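Side-chain contacts in trans-4-hydroxy-L-proline dehydratase (Clostridioides difficile 70-100-2010, PDB 6VXC), which uses a glycyl radical to dehydrate trans-4-hydroxy-L-proline to (S)-1-pyrroline-5-carboxylate in the anaerobic breakdown of 4-hydroxyproline: residues Leu779-Ala784 against Asp788-Leu793; Cys667-Gly672 against Gln798-Gly803. One frame throughout, in Å; residues are numbered along the deposited sequence.

In the fold
Both contacts belong to the C-terminal glycyl radical domain and its seating in the enzyme. Interaction 1 closes the hairpin whose turn holds Gly785, the site of the glycyl radical; interaction 2 ties helix 795-803, which follows that hairpin, to helix 667-673 of the pyruvate formate lyase-like part. Their centres lie about 12 Å apart and they touch directly: Ile801 CD1 packs 3.6 Å from Leu793 CD1, and Gln798 NE2 is 3.0 Å from Phe790 O, probably a hydrogen bond. In sequence, both strands of the hairpin fall between the two helices that interaction 2 joins. The side chains of Val783 and His668 lie about 9 and 10 Å, respectively, from that of Cys454, by similarity the cysteine radical site.

Interaction 1. Residues Leu779-Ala784 against Asp788-Leu793; sequences LIVRVA and DHFNNL
Val781 and Asp788 form an antiparallel hydrogen-bonded pair, Val781 N to Asp788 O and Asp788 N to Val781 O each 3.0 Å, and a third backbone bond, Phe790 N to Leu779 O (2.9 Å), continues the ladder past the non-hydrogen-bonded pair Ile780-His789. A water donates to Leu779 O and accepts from Asn791 N, bridging the hairpin to the 3-10 turn. On the Ile780 side of the ribbon, CG1 of Ile780 lies over one face of the His789 imidazole, 4.0 Å from its centroid and 17° off the normal, a CH-pi contact. Leu779 runs beside Phe790 in the same direction: with CG anti to the backbone N (chi1 176°), its side chain extends alongside and brings CD2 to 3.8 Å from Phe790 CB. On the Val781 side, Leu793 turns one methyl to each valine, CD1 4.1 Å from Val781 CG2 and CD2 4.0 Å from Val783 CG2. Asp788 OD1 accepts from Asn792 ND2, while OD2 is bonded to Thr356 OG1. The hairpin turn carries Gly785, site of the glycyl radical, which is absent from this structure. Helix 763-771 packs on Leu779 and Phe790, helix 795-803 covers Val781 and Leu793, and strand 724-726 adjoins Arg782 and Ala784.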
loop_
_atom_site.group_PDB
_atom_site.type_symbol
_atom_site.label_atom_id
_atom_site.label_comp_id
_atom_site.label_asym_id
_atom_site.label_seq_id
_atom_site.Cartn_x
_atom_site.Cartn_y
_atom_site.Cartn_z
ATOM N N LEU A 779 5.217 -5.701 21.147
ATOM C CA LEU A 779 4.638 -6.846 20.461
ATOM C C LEU A 779 4.155 -6.430 19.077
ATOM O O LEU A 779 3.327 -5.527 18.954
ATOM C CB LEU A 779 3.489 -7.407 21.287
ATOM C CG LEU A 779 2.689 -8.559 20.700
ATOM C CD1 LEU A 779 3.588 -9.770 20.468
ATOM C CD2 LEU A 779 1.519 -8.876 21.610
ATOM N N ILE A 780 4.666 -7.094 18.044
ATOM C CA ILE A 780 4.342 -6.816 16.647
ATOM C C ILE A 780 3.738 -8.071 16.026
ATOM O O ILE A 780 4.214 -9.180 16.285
ATOM C CB ILE A 780 5.598 -6.375 15.868
ATOM C CG1 ILE A 780 6.120 -5.036 16.414
ATOM C CG2 ILE A 780 5.335 -6.363 14.356
ATOM C CD1 ILE A 780 7.487 -4.653 15.894
ATOM N N VAL A 781 2.665 -7.905 15.244
ATOM C CA VAL A 781 2.032 -9.023 14.543
ATOM C C VAL A 781 1.795 -8.642 13.086
ATOM O O VAL A 781 1.885 -7.476 12.697
ATOM C CB VAL A 781 0.700 -9.486 15.190
ATOM C CG1 VAL A 781 0.928 -10.003 16.589
ATOM C CG2 VAL A 781 -0.320 -8.385 15.180
ATOM N N ARG A 782 1.483 -9.657 12.282
ATOM C CA ARG A 782 1.128 -9.468 10.882
ATOM C C ARG A 782 -0.368 -9.197 10.770
ATOM O O ARG A 782 -1.177 -9.960 11.287
ATOM C CB ARG A 782 1.500 -10.697 10.050
ATOM C CG ARG A 782 1.513 -10.440 8.544
ATOM C CD ARG A 782 2.635 -9.464 8.166
ATOM N NE ARG A 782 2.661 -9.189 6.739
ATOM C CZ ARG A 782 3.591 -8.464 6.120
ATOM N NH1 ARG A 782 3.524 -8.281 4.806
ATOM N NH2 ARG A 782 4.599 -7.938 6.806
ATOM N N VAL A 783 -0.720 -8.110 10.094
ATOM C CA VAL A 783 -2.118 -7.731 9.903
ATOM C C VAL A 783 -2.551 -8.225 8.531
ATOM O O VAL A 783 -3.055 -9.335 8.415
ATOM C CB VAL A 783 -2.308 -6.215 10.092
ATOM C CG1 VAL A 783 -3.759 -5.837 9.922
ATOM C CG2 VAL A 783 -1.855 -5.829 11.481
ATOM N N ALA A 784 -2.322 -7.440 7.477
ATOM C CA ALA A 784 -2.642 -7.918 6.129
ATOM C C ALA A 784 -1.784 -7.146 5.128
ATOM O O ALA A 784 -2.130 -6.028 4.748
ATOM C CB ALA A 784 -4.124 -7.775 5.817
ATOM N N ASP A 788 2.442 -4.527 12.273
ATOM C CA ASP A 788 2.152 -3.376 13.117
ATOM C C ASP A 788 2.209 -3.801 14.574
ATOM O O ASP A 788 2.097 -4.979 14.894
ATOM C CB ASP A 788 0.771 -2.773 12.782
ATOM C CG ASP A 788 0.693 -1.273 13.071
ATOM O OD1 ASP A 788 1.516 -0.762 13.866
ATOM O OD2 ASP A 788 -0.203 -0.608 12.489
ATOM N N HIS A 789 2.362 -2.824 15.459
ATOM C CA HIS A 789 2.245 -3.106 16.883
ATOM C C HIS A 789 0.830 -3.548 17.222
ATOM O O HIS A 789 -0.147 -2.939 16.782
ATOM C CB HIS A 789 2.626 -1.877 17.707
ATOM C CG HIS A 789 4.097 -1.626 17.755
ATOM N ND1 HIS A 789 4.747 -0.837 16.833
ATOM C CD2 HIS A 789 5.051 -2.085 18.598
ATOM C CE1 HIS A 789 6.038 -0.814 17.109
ATOM N NE2 HIS A 789 6.250 -1.558 18.179
ATOM N N PHE A 790 0.734 -4.653 17.966
ATOM C CA PHE A 790 -0.545 -5.169 18.429
ATOM C C PHE A 790 -1.362 -4.098 19.153
ATOM O O PHE A 790 -2.577 -4.005 18.963
ATOM C CB PHE A 790 -0.282 -6.395 19.323
ATOM C CG PHE A 790 -1.519 -7.102 19.800
ATOM C CD1 PHE A 790 -2.256 -7.895 18.942
ATOM C CD2 PHE A 790 -1.895 -7.039 21.139
ATOM C CE1 PHE A 790 -3.393 -8.564 19.389
ATOM C CE2 PHE A 790 -3.019 -7.714 21.600
ATOM C CZ PHE A 790 -3.769 -8.469 20.732
ATOM N N ASN A 791 -0.700 -3.253 19.942
ATOM C CA ASN A 791 -1.364 -2.184 20.682
ATOM C C ASN A 791 -1.916 -1.074 19.785
ATOM O O ASN A 791 -2.677 -0.239 20.279
ATOM C CB ASN A 791 -0.405 -1.549 21.707
ATOM C CG ASN A 791 -0.141 -2.441 22.913
ATOM O OD1 ASN A 791 -0.836 -3.433 23.141
ATOM N ND2 ASN A 791 0.843 -2.050 23.729
ATOM N N ASN A 792 -1.526 -1.008 18.511
ATOM C CA ASN A 792 -2.100 -0.040 17.577
ATOM C C ASN A 792 -3.408 -0.517 16.963
ATOM O O ASN A 792 -3.996 0.212 16.165
ATOM C CB ASN A 792 -1.125 0.284 16.442
ATOM C CG ASN A 792 -0.018 1.226 16.880
ATOM O OD1 ASN A 792 -0.161 1.954 17.849
ATOM N ND2 ASN A 792 1.087 1.224 16.146
ATOM N N LEU A 793 -3.856 -1.720 17.285
ATOM C CA LEU A 793 -5.015 -2.311 16.649
ATOM C C LEU A 793 -6.244 -2.196 17.551
ATOM O O LEU A 793 -6.144 -2.286 18.775
ATOM C CB LEU A 793 -4.732 -3.771 16.308
ATOM C CG LEU A 793 -3.348 -4.056 15.693
ATOM C CD1 LEU A 793 -3.179 -5.534 15.511
ATOM C CD2 LEU A 793 -3.132 -3.326 14.354
HETATM O O HOH W 1 2.177 -3.702 20.743
#

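Interaction 2. Residues Cys667-Gly672 against Gln798-Gly803; sequences CHIYFG and QDEIIG
The imidazole of His668 reaches Glu800 with its NE2 edge, and the methyl CD1 of Ile669 overlaps the rim of one ring face, 3.7 Å above the ring plane. His668 NE2 gives its hydrogen to Glu800 OE2 over 2.9 Å, in a nearly straight bond of 165°. The acceptor lies close to the ring plane, but the two flat groups are steeply inclined to each other: seen from the carboxylate, the donor arrives from above, 59° out of plane. His668 CG stands between its backbone N and carbonyl carbon (chi1 62°), which turns the ring outward from helix 667-673 toward helix 795-803. Glu800 starts anti to its own backbone N and then bends at chi2, carrying the carboxylate to the imidazole while the aliphatic stem stays against Ile669, whose CD1 is 4.0 Å from both CB and CG of Glu800. The backbones remain well separated, with Ile669 CA and Glu800 CA 8.3 Å apart, and these three buried side chains make the whole connection between the two segments. Pro687 packs on Ile669, and Glu690 touches both His668 and Glu800. The other carboxylate oxygen, Glu800 OE1, forms salt bridges with Lys696 and Arg804. The contact thus joins a helix of the pyruvate formate lyase-like part to the final helix of the glycyl radical domain. With two cations at OE1, and the His668 N-H plus a hydrogen bond from a residue flanking the segments at OE2, Glu800 is probably ionised, its buried charge shared among several partners that also fix the carboxylate's rotation.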
loop_
_atom_site.group_PDB
_atom_site.type_symbol
_atom_site.label_atom_id
_atom_site.label_comp_id
_atom_site.label_asym_id
_atom_site.label_seq_id
_atom_site.Cartn_x
_atom_site.Cartn_y
_atom_site.Cartn_z
ATOM N N CYS A 667 -9.697 -2.858 5.882
ATOM C CA CYS A 667 -11.061 -2.615 5.444
ATOM C C CYS A 667 -11.983 -3.806 5.672
ATOM O O CYS A 667 -13.209 -3.618 5.674
ATOM C CB CYS A 667 -11.082 -2.223 3.968
ATOM S SG CYS A 667 -12.592 -1.392 3.475
ATOM N N HIS A 668 -11.438 -5.021 5.873
ATOM C CA HIS A 668 -12.298 -6.164 6.183
ATOM C C HIS A 668 -12.960 -6.023 7.546
ATOM O O HIS A 668 -14.009 -6.632 7.766
ATOM C CB HIS A 668 -11.532 -7.494 6.096
ATOM C CG HIS A 668 -10.396 -7.618 7.064
ATOM N ND1 HIS A 668 -9.326 -6.751 7.066
ATOM C CD2 HIS A 668 -10.139 -8.541 8.024
ATOM C CE1 HIS A 668 -8.476 -7.111 8.014
ATOM N NE2 HIS A 668 -8.946 -8.194 8.609
ATOM N N ILE A 669 -12.369 -5.242 8.451
ATOM C CA ILE A 669 -13.023 -4.926 9.718
ATOM C C ILE A 669 -14.227 -4.017 9.475
ATOM O O ILE A 669 -15.351 -4.335 9.867
ATOM C CB ILE A 669 -12.019 -4.297 10.700
ATOM C CG1 ILE A 669 -10.767 -5.197 10.869
ATOM C CG2 ILE A 669 -12.697 -3.955 12.039
ATOM C CD1 ILE A 669 -11.053 -6.623 11.371
ATOM N N TYR A 670 -13.997 -2.881 8.812
ATOM C CA TYR A 670 -15.063 -1.925 8.505
ATOM C C TYR A 670 -16.191 -2.573 7.709
ATOM O O TYR A 670 -17.370 -2.421 8.046
ATOM C CB TYR A 670 -14.458 -0.748 7.725
ATOM C CG TYR A 670 -15.420 0.206 7.020
ATOM C CD1 TYR A 670 -16.450 0.839 7.707
ATOM C CD2 TYR A 670 -15.243 0.522 5.689
ATOM C CE1 TYR A 670 -17.308 1.734 7.062
ATOM C CE2 TYR A 670 -16.093 1.426 5.036
ATOM C CZ TYR A 670 -17.124 2.017 5.730
ATOM O OH TYR A 670 -17.959 2.902 5.078
ATOM N N PHE A 671 -15.843 -3.311 6.655
ATOM C CA PHE A 671 -16.855 -3.913 5.787
ATOM C C PHE A 671 -17.735 -4.906 6.540
ATOM O O PHE A 671 -18.914 -5.054 6.212
ATOM C CB PHE A 671 -16.189 -4.609 4.599
ATOM C CG PHE A 671 -15.816 -3.683 3.481
ATOM C CD1 PHE A 671 -16.204 -2.349 3.508
ATOM C CD2 PHE A 671 -15.088 -4.149 2.380
ATOM C CE1 PHE A 671 -15.878 -1.492 2.468
ATOM C CE2 PHE A 671 -14.763 -3.300 1.323
ATOM C CZ PHE A 671 -15.152 -1.963 1.374
ATOM N N GLY A 672 -17.174 -5.617 7.528
ATOM C CA GLY A 672 -17.990 -6.483 8.358
ATOM C C GLY A 672 -18.790 -5.740 9.409
ATOM O O GLY A 672 -19.886 -6.173 9.772
ATOM N N GLN A 798 -7.661 -6.931 16.701
ATOM C CA GLN A 798 -6.911 -7.871 17.523
ATOM C C GLN A 798 -7.597 -9.229 17.569
ATOM O O GLN A 798 -6.957 -10.273 17.379
ATOM C CB GLN A 798 -6.752 -7.323 18.937
ATOM C CG GLN A 798 -5.851 -6.119 19.050
ATOM C CD GLN A 798 -5.781 -5.622 20.482
ATOM O OE1 GLN A 798 -6.594 -6.021 21.316
ATOM N NE2 GLN A 798 -4.802 -4.766 20.778
ATOM N N ASP A 799 -8.906 -9.233 17.840
ATOM C CA ASP A 799 -9.642 -10.488 17.915
ATOM C C ASP A 799 -9.732 -11.187 16.563
ATOM O O ASP A 799 -9.833 -12.417 16.513
ATOM C CB ASP A 799 -11.046 -10.242 18.486
ATOM C CG ASP A 799 -11.024 -9.916 19.985
ATOM O OD1 ASP A 799 -9.958 -10.078 20.614
ATOM O OD2 ASP A 799 -12.072 -9.511 20.525
ATOM N N GLU A 800 -9.750 -10.434 15.462
ATOM C CA GLU A 800 -9.725 -11.071 14.150
ATOM C C GLU A 800 -8.436 -11.874 13.986
ATOM O O GLU A 800 -8.465 -13.063 13.654
ATOM C CB GLU A 800 -9.874 -10.002 13.055
ATOM C CG GLU A 800 -10.075 -10.529 11.622
ATOM C CD GLU A 800 -8.754 -10.871 10.904
ATOM O OE1 GLU A 800 -8.513 -12.054 10.608
ATOM O OE2 GLU A 800 -7.959 -9.951 10.631
ATOM N N ILE A 801 -7.302 -11.256 14.316
ATOM C CA ILE A 801 -5.999 -11.915 14.178
ATOM C C ILE A 801 -5.911 -13.149 15.071
ATOM O O ILE A 801 -5.438 -14.210 14.647
ATOM C CB ILE A 801 -4.869 -10.915 14.491
ATOM C CG1 ILE A 801 -4.824 -9.828 13.407
ATOM C CG2 ILE A 801 -3.506 -11.647 14.693
ATOM C CD1 ILE A 801 -4.035 -8.617 13.776
ATOM N N ILE A 802 -6.372 -13.029 16.317
ATOM C CA ILE A 802 -6.339 -14.145 17.255
ATOM C C ILE A 802 -7.202 -15.304 16.770
ATOM O O ILE A 802 -6.920 -16.467 17.078
ATOM C CB ILE A 802 -6.793 -13.676 18.654
ATOM C CG1 ILE A 802 -5.787 -12.685 19.246
ATOM C CG2 ILE A 802 -7.002 -14.878 19.559
ATOM C CD1 ILE A 802 -6.290 -11.930 20.478
ATOM N N GLY A 803 -8.293 -15.006 16.067
ATOM C CA GLY A 803 -9.192 -16.023 15.563
ATOM C C GLY A 803 -8.725 -16.727 14.312
ATOM O O GLY A 803 -9.346 -17.719 13.918
#